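PDB 2GKO: microbial serine proteinases; subtilisin from Bacillus subtilis, which hydrolyses peptide bonds as a calcium-loaded, cold-adapted (psychrophilic) serine endopeptidase of the subtilase family. Local coordinates for residues G27-V32 with N47-K52; S78-G83 with A96-Y101. All blocks are in the same frame, centred on the assembly; numbering follows the deposited sequence.

Contact 1 of 2, residues G27-V32 with N47-K52; sequences GINIAV and NVEQCK. With CA (calcium ion), chain B.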
ATOM      1  N   GLY A  27     -10.503  -9.460  10.081  1.00 14.95           N
ATOM      2  CA  GLY A  27     -10.821  -8.428  11.044  1.00 14.71           C
ATOM      3  C   GLY A  27     -10.158  -7.087  10.817  1.00 13.44           C
ATOM      4  O   GLY A  27     -10.600  -6.109  11.402  1.00 12.99           O
ATOM      5  N   ILE A  28      -9.139  -7.035   9.957  1.00 12.61           N
ATOM      6  CA  ILE A  28      -8.413  -5.801   9.734  1.00 12.18           C
ATOM      7  C   ILE A  28      -8.968  -5.124   8.518  1.00 11.58           C
ATOM      8  O   ILE A  28      -9.235  -5.766   7.503  1.00 12.44           O
ATOM      9  CB  ILE A  28      -6.912  -6.060   9.560  1.00 12.16           C
ATOM     10  CG1 ILE A  28      -6.366  -6.912  10.717  1.00 14.01           C
ATOM     11  CG2 ILE A  28      -6.168  -4.730   9.445  1.00 13.23           C
ATOM     12  CD1 ILE A  28      -6.539  -6.319  12.086  1.00 14.68           C
ATOM     13  N   ASN A  29      -9.126  -3.802   8.603  1.00 10.19           N
ATOM     14  CA  ASN A  29      -9.707  -3.017   7.507  1.00  9.92           C
ATOM     15  C   ASN A  29      -8.606  -2.311   6.750  1.00 10.37           C
ATOM     16  O   ASN A  29      -7.762  -1.664   7.359  1.00 10.63           O
ATOM     17  CB  ASN A  29     -10.684  -1.982   8.070  1.00 10.58           C
ATOM     18  CG  ASN A  29     -11.677  -2.600   9.019  1.00 10.53           C
ATOM     19  OD1 ASN A  29     -12.611  -3.284   8.574  1.00 10.41           O
ATOM     20  ND2 ASN A  29     -11.441  -2.448  10.327  1.00 10.21           N
ATOM     21  N   ILE A  30      -8.552  -2.520   5.439  1.00  9.57           N
ATOM     22  CA  ILE A  30      -7.649  -1.790   4.573  1.00  9.38           C
ATOM     23  C   ILE A  30      -8.457  -0.731   3.837  1.00  9.07           C
ATOM     24  O   ILE A  30      -9.337  -1.026   3.021  1.00  8.76           O
ATOM     25  CB  ILE A  30      -6.890  -2.726   3.584  1.00  9.75           C
ATOM     26  CG1 ILE A  30      -6.114  -3.808   4.350  1.00 10.37           C
ATOM     27  CG2 ILE A  30      -5.927  -1.908   2.737  1.00 11.33           C
ATOM     28  CD1 ILE A  30      -5.404  -4.817   3.458  1.00 10.63           C
ATOM     29  N   ALA A  31      -8.148   0.527   4.144  1.00  8.66           N
ATOM     30  CA  ALA A  31      -8.760   1.656   3.515  1.00  8.91           C
ATOM     31  C   ALA A  31      -7.917   2.101   2.329  1.00  8.63           C
ATOM     32  O   ALA A  31      -6.840   2.677   2.491  1.00  8.38           O
ATOM     33  CB  ALA A  31      -8.956   2.802   4.530  1.00  9.14           C
ATOM     34  N   VAL A  32      -8.416   1.813   1.148  1.00  7.96           N
ATOM     35  CA  VAL A  32      -7.746   2.151  -0.076  1.00  8.76           C
ATOM     36  C   VAL A  32      -8.277   3.490  -0.524  1.00  8.53           C
ATOM     37  O   VAL A  32      -9.423   3.621  -0.994  1.00  9.52           O
ATOM     38  CB  VAL A  32      -7.960   1.055  -1.142  1.00  8.96           C
ATOM     39  CG1 VAL A  32      -7.347   1.476  -2.443  1.00  9.48           C
ATOM     40  CG2 VAL A  32      -7.356  -0.282  -0.653  1.00 10.33           C
ATOM     41  N   ASN A  47     -15.089  -8.979  -0.038  1.00 11.26           N
ATOM     42  CA  ASN A  47     -14.351  -8.245   0.977  1.00 10.42           C
ATOM     43  C   ASN A  47     -14.809  -6.795   1.130  1.00  9.82           C
ATOM     44  O   ASN A  47     -14.346  -6.098   2.019  1.00 10.07           O
ATOM     45  CB  ASN A  47     -12.848  -8.297   0.729  1.00 10.25           C
ATOM     46  CG  ASN A  47     -12.256  -9.628   1.142  1.00 11.71           C
ATOM     47  OD1 ASN A  47     -12.798 -10.289   2.026  1.00 12.75           O
ATOM     48  ND2 ASN A  47     -11.134 -10.009   0.541  1.00  9.52           N
ATOM     49  N   VAL A  48     -15.718  -6.358   0.281  1.00  9.21           N
ATOM     50  CA  VAL A  48     -16.173  -4.964   0.364  1.00  8.96           C
ATOM     51  C   VAL A  48     -16.974  -4.749   1.656  1.00 10.47           C
ATOM     52  O   VAL A  48     -17.981  -5.419   1.908  1.00 10.57           O
ATOM     53  CB  VAL A  48     -17.021  -4.565  -0.838  1.00  9.37           C
ATOM     54  CG1 VAL A  48     -17.598  -3.185  -0.639  1.00  9.89           C
ATOM     55  CG2 VAL A  48     -16.197  -4.612  -2.116  1.00  9.93           C
ATOM     56  N   GLU A  49     -16.535  -3.788   2.457  1.00 10.67           N
ATOM     57  CA  GLU A  49     -17.246  -3.416   3.666  1.00 11.31           C
ATOM     58  C   GLU A  49     -17.756  -1.976   3.630  1.00 11.32           C
ATOM     59  O   GLU A  49     -18.915  -1.733   3.959  1.00 12.59           O
ATOM     60  CB  GLU A  49     -16.349  -3.627   4.874  1.00 11.06           C
ATOM     61  CG  GLU A  49     -17.101  -3.544   6.185  1.00 13.37           C
ATOM     62  CD  GLU A  49     -16.234  -4.057   7.295  1.00 19.05           C
ATOM     63  OE1 GLU A  49     -15.370  -3.318   7.722  1.00 19.50           O
ATOM     64  OE2 GLU A  49     -16.372  -5.234   7.709  1.00 23.44           O
ATOM     65  N   GLN A  50     -16.882  -1.040   3.254  1.00 11.00           N
ATOM     66  CA  GLN A  50     -17.224   0.364   3.086  1.00 10.35           C
ATOM     67  C   GLN A  50     -16.927   0.831   1.678  1.00 10.10           C
ATOM     68  O   GLN A  50     -16.025   0.303   1.012  1.00  9.09           O
ATOM     69  CB  GLN A  50     -16.477   1.251   4.089  1.00 10.41           C
ATOM     70  CG  GLN A  50     -16.854   0.909   5.537  1.00 11.45           C
ATOM     71  CD  GLN A  50     -16.498   1.998   6.539  1.00 11.74           C
ATOM     72  OE1 GLN A  50     -16.614   1.782   7.767  1.00 16.19           O
ATOM     73  NE2 GLN A  50     -16.051   3.134   6.051  1.00  9.05           N
ATOM     74  N   CYS A  51     -17.709   1.785   1.215  1.00 10.30           N
ATOM     75  CA  CYS A  51     -17.625   2.299  -0.138  1.00 10.56           C
ATOM     76  C   CYS A  51     -18.148   3.733  -0.075  1.00 10.80           C
ATOM     77  O   CYS A  51     -19.346   3.943   0.045  1.00 10.36           O
ATOM     78  CB  CYS A  51     -18.450   1.428  -1.088  1.00 10.52           C
ATOM     79  SG  CYS A  51     -18.695   2.037  -2.746  1.00 10.62           S
ATOM     80  N   LYS A  52     -17.221   4.695  -0.061  1.00 11.04           N
ATOM     81  CA  LYS A  52     -17.526   6.097   0.212  1.00 11.55           C
ATOM     82  C   LYS A  52     -16.769   6.965  -0.775  1.00 11.51           C
ATOM     83  O   LYS A  52     -15.627   6.660  -1.147  1.00 10.44           O
ATOM     84  CB  LYS A  52     -17.154   6.459   1.645  1.00 11.26           C
ATOM     85  CG  LYS A  52     -17.966   5.684   2.694  1.00 12.14           C
ATOM     86  CD  LYS A  52     -17.523   5.961   4.105  1.00 12.19           C
ATOM     87  CE  LYS A  52     -18.476   5.311   5.132  1.00 10.82           C
ATOM     88  NZ  LYS A  52     -17.954   5.320   6.509  1.00 10.95           N
TER
HETATM   89 CA    CA B 610     -14.272  -4.505   9.288  1.00  9.95          CA
HETATM   90  O   HOH W   1     -13.164  -5.141  11.041  1.00 14.55           O
HETATM   91  O   HOH W   2     -16.049  -5.570  10.273  1.00 17.32           O
HETATM   92  O   HOH W   3     -14.936  -2.692  10.583  1.00 16.08           O

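Contact 2 of 2, residues S78-G83 with A96-Y101; sequences SALANG and ADLWAY. With CA (calcium ion), chain B.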
ATOM      1  N   SER A  78      -4.152  -6.089  -5.108  1.00  9.04           N
ATOM      2  CA  SER A  78      -2.869  -6.543  -4.608  1.00  9.00           C
ATOM      3  C   SER A  78      -2.946  -6.718  -3.106  1.00  9.44           C
ATOM      4  O   SER A  78      -2.324  -7.618  -2.531  1.00  9.07           O
ATOM      5  CB  SER A  78      -1.728  -5.583  -4.989  1.00  8.45           C
ATOM      6  OG  SER A  78      -1.551  -5.527  -6.401  1.00  8.81           O
ATOM      7  N   ALA A  79      -3.702  -5.838  -2.441  1.00  8.49           N
ATOM      8  CA  ALA A  79      -3.824  -5.888  -0.997  1.00  8.85           C
ATOM      9  C   ALA A  79      -4.673  -7.075  -0.506  1.00  8.84           C
ATOM     10  O   ALA A  79      -4.323  -7.711   0.497  1.00  9.01           O
ATOM     11  CB  ALA A  79      -4.423  -4.578  -0.476  1.00  9.12           C
ATOM     12  N   LEU A  80      -5.790  -7.333  -1.168  1.00  9.52           N
ATOM     13  CA  LEU A  80      -6.803  -8.233  -0.583  1.00  9.93           C
ATOM     14  C   LEU A  80      -7.741  -8.998  -1.526  1.00 10.64           C
ATOM     15  O   LEU A  80      -8.786  -9.483  -1.089  1.00 11.11           O
ATOM     16  CB  LEU A  80      -7.603  -7.477   0.510  1.00  9.93           C
ATOM     17  CG  LEU A  80      -8.275  -6.139   0.156  1.00  9.42           C
ATOM     18  CD1 LEU A  80      -9.297  -6.245  -0.970  1.00 11.54           C
ATOM     19  CD2 LEU A  80      -8.943  -5.601   1.424  1.00 12.02           C
ATOM     20  N   ALA A  81      -7.394  -9.123  -2.808  1.00 10.40           N
ATOM     21  CA  ALA A  81      -8.189  -9.966  -3.722  1.00  9.99           C
ATOM     22  C   ALA A  81      -8.272 -11.381  -3.111  1.00 10.67           C
ATOM     23  O   ALA A  81      -7.337 -11.830  -2.467  1.00 10.52           O
ATOM     24  CB  ALA A  81      -7.570 -10.014  -5.096  1.00 10.25           C
ATOM     25  N   ASN A  82      -9.399 -12.045  -3.293  1.00 11.44           N
ATOM     26  CA  ASN A  82      -9.680 -13.275  -2.544  1.00 12.15           C
ATOM     27  C   ASN A  82      -9.818 -14.507  -3.429  1.00 13.02           C
ATOM     28  O   ASN A  82     -10.287 -15.539  -2.949  1.00 13.73           O
ATOM     29  CB  ASN A  82     -10.947 -13.106  -1.703  1.00 12.47           C
ATOM     30  CG  ASN A  82     -12.180 -12.902  -2.545  1.00 13.83           C
ATOM     31  OD1 ASN A  82     -12.161 -13.104  -3.745  1.00 11.82           O
ATOM     32  ND2 ASN A  82     -13.268 -12.412  -1.921  1.00 19.49           N
ATOM     33  N   GLY A  83      -9.442 -14.389  -4.691  1.00 13.29           N
ATOM     34  CA  GLY A  83      -9.521 -15.476  -5.655  1.00 13.64           C
ATOM     35  C   GLY A  83     -10.908 -15.753  -6.198  1.00 14.18           C
ATOM     36  O   GLY A  83     -11.069 -16.686  -6.988  1.00 15.57           O
ATOM     37  N   ALA A  96      -8.943  -9.738   4.699  1.00 12.99           N
ATOM     38  CA  ALA A  96      -9.145  -8.359   5.154  1.00 12.14           C
ATOM     39  C   ALA A  96     -10.451  -7.738   4.626  1.00 11.64           C
ATOM     40  O   ALA A  96     -11.059  -8.206   3.655  1.00 11.84           O
ATOM     41  CB  ALA A  96      -7.943  -7.499   4.786  1.00 12.55           C
ATOM     42  N   ASP A  97     -10.887  -6.675   5.298  1.00 11.51           N
ATOM     43  CA  ASP A  97     -12.091  -5.961   4.918  1.00 11.28           C
ATOM     44  C   ASP A  97     -11.666  -4.746   4.112  1.00 11.04           C
ATOM     45  O   ASP A  97     -10.817  -3.986   4.560  1.00 11.43           O
ATOM     46  CB  ASP A  97     -12.823  -5.466   6.152  1.00 11.27           C
ATOM     47  CG  ASP A  97     -13.248  -6.561   7.105  1.00 12.76           C
ATOM     48  OD1 ASP A  97     -13.298  -7.751   6.713  1.00 10.16           O
ATOM     49  OD2 ASP A  97     -13.589  -6.291   8.279  1.00 12.11           O
ATOM     50  N   LEU A  98     -12.272  -4.546   2.955  1.00 10.17           N
ATOM     51  CA  LEU A  98     -11.951  -3.400   2.108  1.00  9.44           C
ATOM     52  C   LEU A  98     -12.841  -2.207   2.426  1.00  9.70           C
ATOM     53  O   LEU A  98     -14.064  -2.319   2.415  1.00  8.69           O
ATOM     54  CB  LEU A  98     -12.124  -3.761   0.623  1.00  9.69           C
ATOM     55  CG  LEU A  98     -11.946  -2.647  -0.401  1.00  9.61           C
ATOM     56  CD1 LEU A  98     -10.528  -2.047  -0.303  1.00  9.48           C
ATOM     57  CD2 LEU A  98     -12.257  -3.191  -1.765  1.00 11.25           C
ATOM     58  N   TRP A  99     -12.207  -1.066   2.698  1.00  9.53           N
ATOM     59  CA  TRP A  99     -12.883   0.231   2.763  1.00  9.89           C
ATOM     60  C   TRP A  99     -12.401   1.011   1.556  1.00  9.84           C
ATOM     61  O   TRP A  99     -11.259   1.476   1.520  1.00  9.77           O
ATOM     62  CB  TRP A  99     -12.529   1.006   4.029  1.00  9.88           C
ATOM     63  CG  TRP A  99     -12.997   0.395   5.284  1.00  9.95           C
ATOM     64  CD1 TRP A  99     -13.592  -0.838   5.449  1.00 10.97           C
ATOM     65  CD2 TRP A  99     -12.887   0.954   6.588  1.00  9.91           C
ATOM     66  NE1 TRP A  99     -13.873  -1.055   6.775  1.00  9.95           N
ATOM     67  CE2 TRP A  99     -13.440   0.023   7.503  1.00 11.23           C
ATOM     68  CE3 TRP A  99     -12.375   2.159   7.084  1.00  9.30           C
ATOM     69  CZ2 TRP A  99     -13.496   0.267   8.886  1.00 11.99           C
ATOM     70  CZ3 TRP A  99     -12.432   2.397   8.451  1.00 10.67           C
ATOM     71  CH2 TRP A  99     -13.001   1.468   9.327  1.00 11.34           C
ATOM     72  N   ALA A 100     -13.257   1.084   0.546  1.00  9.56           N
ATOM     73  CA  ALA A 100     -12.937   1.711  -0.727  1.00  9.52           C
ATOM     74  C   ALA A 100     -13.356   3.167  -0.590  1.00  9.85           C
ATOM     75  O   ALA A 100     -14.555   3.474  -0.601  1.00  9.61           O
ATOM     76  CB  ALA A 100     -13.680   1.014  -1.882  1.00 10.11           C
ATOM     77  N   TYR A 101     -12.369   4.052  -0.413  1.00  8.63           N
ATOM     78  CA  TYR A 101     -12.607   5.495  -0.258  1.00  9.10           C
ATOM     79  C   TYR A 101     -12.109   6.206  -1.521  1.00  9.65           C
ATOM     80  O   TYR A 101     -10.896   6.240  -1.791  1.00  9.20           O
ATOM     81  CB  TYR A 101     -11.862   6.020   0.969  1.00  9.21           C
ATOM     82  CG  TYR A 101     -12.476   5.700   2.316  1.00  8.61           C
ATOM     83  CD1 TYR A 101     -13.524   4.777   2.464  1.00  9.18           C
ATOM     84  CD2 TYR A 101     -11.981   6.322   3.474  1.00  8.62           C
ATOM     85  CE1 TYR A 101     -14.062   4.475   3.743  1.00  9.12           C
ATOM     86  CE2 TYR A 101     -12.516   6.062   4.727  1.00  9.88           C
ATOM     87  CZ  TYR A 101     -13.558   5.135   4.869  1.00 10.77           C
ATOM     88  OH  TYR A 101     -14.035   4.889   6.133  1.00 11.45           O
TER
HETATM   89 CA    CA B 610     -14.272  -4.505   9.288  1.00  9.95          CA
HETATM   90  O   HOH W   2     -16.049  -5.570  10.273  1.00 17.32           O
HETATM   91  O   HOH W   3     -14.936  -2.692  10.583  1.00 16.08           O
HETATM   92  O   HOH W   1     -13.164  -5.141  11.041  1.00 14.55           O

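Contact 1 of 2, residues G27-V32 with N47-K52
Two side-chain oxygens, OD1 of Asn29 and OE1 of Glu49, are brought to 2.9 Å of each other by the calcium ion they share, not by a hydrogen bond. The case illustrates how a metal can join strands that are not neighbours in a sheet. The Asn29 amide is monodentate, with OD1 2.2 Å from the calcium. The Glu49 carboxylate is an uneven bidentate ligand, its OE2 standing 2.7 Å from the metal while OE1 sits much closer. With CG of Glu49 anti to the backbone N (chi1 -168°) and the chain extended beyond it, the carboxylate can reach an ion that Asn29 meets with a side chain one methylene shorter. Amide and carboxylate planes are inclined by 51°. Asp97 OD2 and three waters bring the ligands to seven. Water 1 also donates to Gly27 O at 2.8 Å, tying the loop before the strand to the metal shell. A second shell positions the ligands: Asn29 ND2 donates to Lys132 O and Thr131 OG1, which fixes the rotation of the amide, and Trp99 NE1 donates to Glu49 OE1. Strand 97-102 runs parallel between strands 29-34 and 48-53, so the site bridges across its start, while on the other face of the sheet Ile28 and Ile30 pack on helix 248-265, and Ile30 also meets helix 71-80 through Ala79 and Leu80.

Contact 2 of 2, residues S78-G83 with A96-Y101
Leu80 of helix 71-80 packs on Ala96 and Leu98 within a beta-alpha-beta unit of the subtilase fold, where the helix lies in the connection between the parallel neighbours 48-53 and 97-102. His71, at the start of this helix, lines the pocket that holds phenylmethanesulfonic acid. The principle at work is the two-faced strand: one side is given to apolar packing, the other to polar chemistry.

The apolar part depends largely on one methyl group. CD2 of Leu80 approaches the strand backbone, 3.8 Å from CB of Leu98 and 3.9 Å from the carbonyl C of Asp97, and it also meets CB of Ala96 at 4.0 Å. The second branch, CD1, reaches Leu98 CB at 4.1 Å, so the isopropyl fork lies against the base of Leu98, and the two leucine side chains run at about a right angle to each other. Leu80 carries its CG between the backbone N and the carbonyl carbon (chi1 54°), a crowded position that brings both methyls to the strand. The same packed layer includes Ile30, which touches both Leu80 and Ala96, and Val32, against Leu98; Leu44 also touches Leu80.

Polar contacts lie around this layer. Leu80 O accepts a hydrogen bond from Asn47 ND2, and Asn82 OD1 takes one from Gly84 N, within the turn after the helix.

Metal binding occupies the opposite side of the strand, where Asp97 and Trp99 point away from Leu80: OD2 of Asp97 binds the calcium at 2.2 Å, and metal-bound water 3 lies at the edge of the indole, in its plane.

Strand 97-102 is common ground for the two contacts, whose centres lie about 7 Å apart. Contact 1 works across this strand, through ionic and polar ligands at a partly buried margin where Glu49 is exposed; contact 2 works against its other face in the buried interior, through apolar packing, with a leucine methyl also against the strand backbone. The backbone stitches them together: Ile30 N and Asp97 O are 2.8 Å apart, as are Asn47 O and Leu98 N, both probable hydrogen bonds between parallel strands. Asp97 shares its calcium with contact 1, while its immediate neighbours Ala96 and Leu98 serve the packing against Leu80 of helix 71-80.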